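Side-chain contacts in uncharacterized protein (Burkholderia thailandensis, PDB 6AR7), which is of unknown function but may be related to bacterial lysozyme inhibitors of the LprI family: residues 79-82 with 83-87; 99-102 with 103-106. One frame throughout, in Å; residues are numbered along the deposited sequence.

Interaction 1 (79-82 with 83-87); sequences WQES and QRRWL
Glu81 meets Arg84 and Arg85 because its chain runs out with CG anti to the backbone N (chi1 178°) and then bends at chi2 (63°). Arg84 and Arg85 start the other way, with CG anti to the carbonyl carbon, and bend back at chi3 and chi2. The carboxylate is therefore shared in a salt-bridge network. Glu81 OE1 takes Arg84 NH2 at 2.9 Å on its anti side, in the guanidinium plane. Glu81 OE2 takes Arg85 NE at 2.8 Å, nearly end-on to the C-O bond. Both guanidinium planes are steeply turned from the carboxylate. One face of the Arg84 guanidinium lies over Gln80 O. A water links Arg84 NH2 to Gln80 OE1. Round the helix, Ser82 OG gives a hydrogen bond to Trp79 O at 2.7 Å. That carbonyl also accepts the helical bond from Gln83 N. Ser82 OG and Gln83 OE1 are both hydrogen-bonded to Arg124 NH2, and Trp79 NE1 to Tyr135 OH, all on helix 107-136. On this side, helix 73-101 packs with Trp79 and Gln83 against helices 42-70 and 107-136, and with Trp79 and Ser82 against helix 180-197.

Interaction 2 (99-102 with 103-106); sequences AVYE and TTQG
Thr104 reaches back to Tyr101 where helix 73-101 gives way to a loop. Its CB lies 3.5 Å from Tyr101 O. From there the side chain branches. OG1 sits between the backbone N and the carbonyl carbon (chi1 72°), which turns the hydroxyl back toward Tyr101. It donates a short hydrogen bond to Tyr101 O, with Thr104 OG1 and Tyr101 O 2.6 Å apart. The same OG1 stands at the edge of the Tyr101 ring, near its plane, 4.0 Å from Tyr101 CD1. The other branch, CG2, makes van der Waals contact with two carbonyl oxygens, Val100 O and Tyr101 O.

Tyr101 O has a second donor in Thr104 N, at 3.1 Å. This N-H comes from above the carbonyl plane, 67° out of it, whereas the hydroxyl is tilted by 16°. The backbone bond closes a type I beta turn from Tyr101 to Thr104. Thr104 thus holds the carbonyl of the turn's first residue twice, by its hydroxyl and by its own N-H.

Thr103 does a similar job one residue earlier. Its OG1 donates to Val100 O at 2.9 Å, and Thr103 N adds a weak bond to that oxygen. Thr103 CG2 rests 3.4 Å from Ala99 O. Thr103 OG1 also has a hydrogen bond with Asn225 N, which ties the turn to the C-terminal end of the chain. Val100 CG1 lies over one face of the Tyr101 ring, offset toward its rim. The ring packs on Ala112, Ser113 and Met116 of helix 107-136, while Thr104 touches Tyr109 of that helix and Thr223 of helix 203-223.

Interactions 1 and 2 come in series along helix 73-101. Residues 79-82 and 83-87 lie in its first half, while residues 99-102 and 103-106 take in its C-terminal end and the loop to helix 107-136. Their centres are 29 Å apart, on opposite sides of the centre of the chain. The nearest atoms are about 16 Å apart, so they do not touch. Both lie in the same LprI-like part of the sequence, in a chain built of helices and loops, with no strand. Helix 107-136 packs against both regions: its later part lies beside interaction 1 and its start beside interaction 2. The two therefore mark separate levels of one antiparallel helix pair, joined at the 103-106 end.

Interaction 1 (79-82 with 83-87)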
loop_
_atom_site.group_PDB
_atom_site.type_symbol
_atom_site.label_atom_id
_atom_site.label_comp_id
_atom_site.label_asym_id
_atom_site.label_seq_id
_atom_site.Cartn_x
_atom_site.Cartn_y
_atom_site.Cartn_z
ATOM N N TRP A 79 -11.801 7.327 -8.705
ATOM C CA TRP A 79 -10.657 6.412 -8.731
ATOM C C TRP A 79 -9.453 7.057 -9.404
ATOM O O TRP A 79 -8.307 6.825 -8.989
ATOM C CB TRP A 79 -11.029 5.097 -9.419
ATOM C CG TRP A 79 -11.752 4.178 -8.492
ATOM C CD1 TRP A 79 -13.106 4.033 -8.376
ATOM C CD2 TRP A 79 -11.170 3.281 -7.533
ATOM N NE1 TRP A 79 -13.402 3.114 -7.399
ATOM C CE2 TRP A 79 -12.231 2.630 -6.875
ATOM C CE3 TRP A 79 -9.856 2.970 -7.165
ATOM C CZ2 TRP A 79 -12.016 1.689 -5.868
ATOM C CZ3 TRP A 79 -9.649 2.032 -6.172
ATOM C CH2 TRP A 79 -10.722 1.399 -5.539
ATOM N N GLN A 80 -9.689 7.867 -10.443
ATOM C CA GLN A 80 -8.585 8.581 -11.071
ATOM C C GLN A 80 -7.886 9.464 -10.058
ATOM O O GLN A 80 -6.653 9.544 -10.030
ATOM C CB GLN A 80 -9.077 9.413 -12.252
ATOM C CG GLN A 80 -9.492 8.565 -13.434
ATOM C CD GLN A 80 -10.033 9.403 -14.570
ATOM O OE1 GLN A 80 -10.714 10.399 -14.339
ATOM N NE2 GLN A 80 -9.758 8.991 -15.801
ATOM N N GLU A 81 -8.666 10.123 -9.206
ATOM C CA GLU A 81 -8.080 10.917 -8.144
ATOM C C GLU A 81 -7.297 10.037 -7.176
ATOM O O GLU A 81 -6.168 10.374 -6.792
ATOM C CB GLU A 81 -9.183 11.676 -7.403
ATOM C CG GLU A 81 -8.673 12.508 -6.234
ATOM C CD GLU A 81 -7.727 13.621 -6.641
ATOM O OE1 GLU A 81 -7.778 14.078 -7.801
ATOM O OE2 GLU A 81 -6.901 14.017 -5.797
ATOM N N SER A 82 -7.863 8.883 -6.802
ATOM C CA SER A 82 -7.173 7.996 -5.867
ATOM C C SER A 82 -5.836 7.527 -6.435
ATOM O O SER A 82 -4.840 7.435 -5.704
ATOM C CB SER A 82 -8.065 6.802 -5.521
ATOM O OG SER A 82 -7.945 5.769 -6.481
ATOM N N GLN A 83 -5.784 7.263 -7.744
ATOM C CA GLN A 83 -4.541 6.772 -8.335
ATOM C C GLN A 83 -3.488 7.867 -8.388
ATOM O O GLN A 83 -2.306 7.614 -8.138
ATOM C CB GLN A 83 -4.800 6.205 -9.736
ATOM C CG GLN A 83 -3.558 5.547 -10.391
ATOM C CD GLN A 83 -3.124 4.255 -9.710
ATOM O OE1 GLN A 83 -3.749 3.775 -8.751
ATOM N NE2 GLN A 83 -2.029 3.692 -10.194
ATOM N N ARG A 84 -3.894 9.096 -8.709
ATOM C CA ARG A 84 -2.948 10.199 -8.650
ATOM C C ARG A 84 -2.366 10.325 -7.241
ATOM O O ARG A 84 -1.159 10.539 -7.070
ATOM C CB ARG A 84 -3.649 11.495 -9.062
ATOM C CG ARG A 84 -3.695 11.773 -10.577
ATOM C CD ARG A 84 -4.271 13.173 -10.901
ATOM N NE ARG A 84 -5.646 13.393 -10.427
ATOM C CZ ARG A 84 -6.753 13.136 -11.128
ATOM N NH1 ARG A 84 -6.672 12.650 -12.356
ATOM N NH2 ARG A 84 -7.951 13.371 -10.599
ATOM N N ARG A 85 -3.212 10.159 -6.219
ATOM C CA ARG A 85 -2.756 10.263 -4.837
ATOM C C ARG A 85 -1.916 9.061 -4.451
ATOM O O ARG A 85 -0.943 9.191 -3.699
ATOM C CB ARG A 85 -3.949 10.394 -3.896
ATOM C CG ARG A 85 -4.810 11.644 -4.113
ATOM C CD ARG A 85 -4.048 12.915 -3.798
ATOM N NE ARG A 85 -4.912 14.095 -3.851
ATOM C CZ ARG A 85 -4.527 15.324 -3.509
ATOM N NH1 ARG A 85 -3.288 15.536 -3.083
ATOM N NH2 ARG A 85 -5.379 16.340 -3.591
ATOM N N TRP A 86 -2.269 7.882 -4.963
ATOM C CA TRP A 86 -1.486 6.692 -4.646
ATOM C C TRP A 86 -0.065 6.825 -5.179
ATOM O O TRP A 86 0.916 6.531 -4.478
ATOM C CB TRP A 86 -2.163 5.461 -5.225
ATOM C CG TRP A 86 -1.496 4.203 -4.827
ATOM C CD1 TRP A 86 -1.571 3.591 -3.606
ATOM C CD2 TRP A 86 -0.652 3.376 -5.641
ATOM N NE1 TRP A 86 -0.832 2.435 -3.614
ATOM C CE2 TRP A 86 -0.251 2.278 -4.846
ATOM C CE3 TRP A 86 -0.198 3.452 -6.963
ATOM C CZ2 TRP A 86 0.577 1.271 -5.326
ATOM C CZ3 TRP A 86 0.636 2.437 -7.446
ATOM C CH2 TRP A 86 1.010 1.363 -6.630
ATOM N N LEU A 87 0.058 7.263 -6.431
ATOM C CA LEU A 87 1.368 7.408 -7.047
ATOM C C LEU A 87 2.226 8.422 -6.303
ATOM O O LEU A 87 3.429 8.200 -6.117
ATOM C CB LEU A 87 1.207 7.809 -8.510
ATOM C CG LEU A 87 0.663 6.679 -9.381
ATOM C CD1 LEU A 87 0.270 7.206 -10.755
ATOM C CD2 LEU A 87 1.713 5.588 -9.488
HETATM O O HOH W 1 -9.802 12.798 -12.848
#

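Interaction 2 (99-102 with 103-106)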
loop_
_atom_site.group_PDB
_atom_site.type_symbol
_atom_site.label_atom_id
_atom_site.label_comp_id
_atom_site.label_asym_id
_atom_site.label_seq_id
_atom_site.Cartn_x
_atom_site.Cartn_y
_atom_site.Cartn_z
ATOM N N ALA A 99 15.326 5.826 4.089
ATOM C CA ALA A 99 15.826 6.453 5.305
ATOM C C ALA A 99 15.787 5.491 6.484
ATOM O O ALA A 99 16.690 5.496 7.321
ATOM C CB ALA A 99 15.009 7.706 5.620
ATOM N N VAL A 100 14.761 4.645 6.570
ATOM C CA VAL A 100 14.704 3.701 7.681
ATOM C C VAL A 100 15.756 2.609 7.514
ATOM O O VAL A 100 16.525 2.320 8.435
ATOM C CB VAL A 100 13.289 3.107 7.826
ATOM C CG1 VAL A 100 13.324 1.874 8.734
ATOM C CG2 VAL A 100 12.336 4.160 8.412
ATOM N N TYR A 101 15.808 1.980 6.342
ATOM C CA TYR A 101 16.643 0.796 6.213
ATOM C C TYR A 101 18.114 1.091 5.957
ATOM O O TYR A 101 18.941 0.188 6.130
ATOM C CB TYR A 101 16.085 -0.115 5.123
ATOM C CG TYR A 101 14.883 -0.886 5.606
ATOM C CD1 TYR A 101 15.045 -2.050 6.351
ATOM C CD2 TYR A 101 13.596 -0.455 5.326
ATOM C CE1 TYR A 101 13.945 -2.776 6.789
ATOM C CE2 TYR A 101 12.486 -1.175 5.760
ATOM C CZ TYR A 101 12.670 -2.330 6.483
ATOM O OH TYR A 101 11.584 -3.035 6.915
ATOM N N GLU A 102 18.476 2.319 5.594
ATOM C CA GLU A 102 19.898 2.622 5.502
ATOM C C GLU A 102 20.553 2.731 6.874
ATOM O O GLU A 102 21.781 2.803 6.953
ATOM C CB GLU A 102 20.120 3.909 4.706
ATOM C CG GLU A 102 19.697 5.182 5.437
ATOM C CD GLU A 102 20.073 6.444 4.667
ATOM O OE1 GLU A 102 20.720 6.316 3.600
ATOM O OE2 GLU A 102 19.721 7.557 5.127
ATOM N N THR A 103 19.780 2.734 7.955
ATOM C CA THR A 103 20.362 2.703 9.292
ATOM C C THR A 103 20.523 1.287 9.825
ATOM O O THR A 103 20.905 1.127 10.990
ATOM C CB THR A 103 19.512 3.522 10.281
ATOM O OG1 THR A 103 18.327 2.791 10.626
ATOM C CG2 THR A 103 19.105 4.856 9.677
ATOM N N THR A 104 20.219 0.271 9.007
ATOM C CA THR A 104 20.248 -1.144 9.358
ATOM C C THR A 104 21.391 -1.853 8.650
ATOM O O THR A 104 21.979 -1.334 7.698
ATOM C CB THR A 104 18.945 -1.849 8.952
ATOM O OG1 THR A 104 18.893 -1.998 7.520
ATOM C CG2 THR A 104 17.750 -1.056 9.401
ATOM N N GLN A 105 21.670 -3.078 9.111
ATOM C CA GLN A 105 22.619 -3.977 8.460
ATOM C C GLN A 105 22.139 -5.415 8.538
ATOM O O GLN A 105 21.618 -5.847 9.567
ATOM C CB GLN A 105 24.015 -3.931 9.085
ATOM C CG GLN A 105 24.727 -2.617 8.977
ATOM C CD GLN A 105 26.104 -2.701 9.597
ATOM O OE1 GLN A 105 26.933 -3.502 9.160
ATOM N NE2 GLN A 105 26.355 -1.885 10.619
ATOM N N GLY A 106 22.384 -6.164 7.484
ATOM C CA GLY A 106 22.127 -7.585 7.518
ATOM C C GLY A 106 21.021 -7.984 6.564
ATOM O O GLY A 106 20.129 -7.193 6.226
#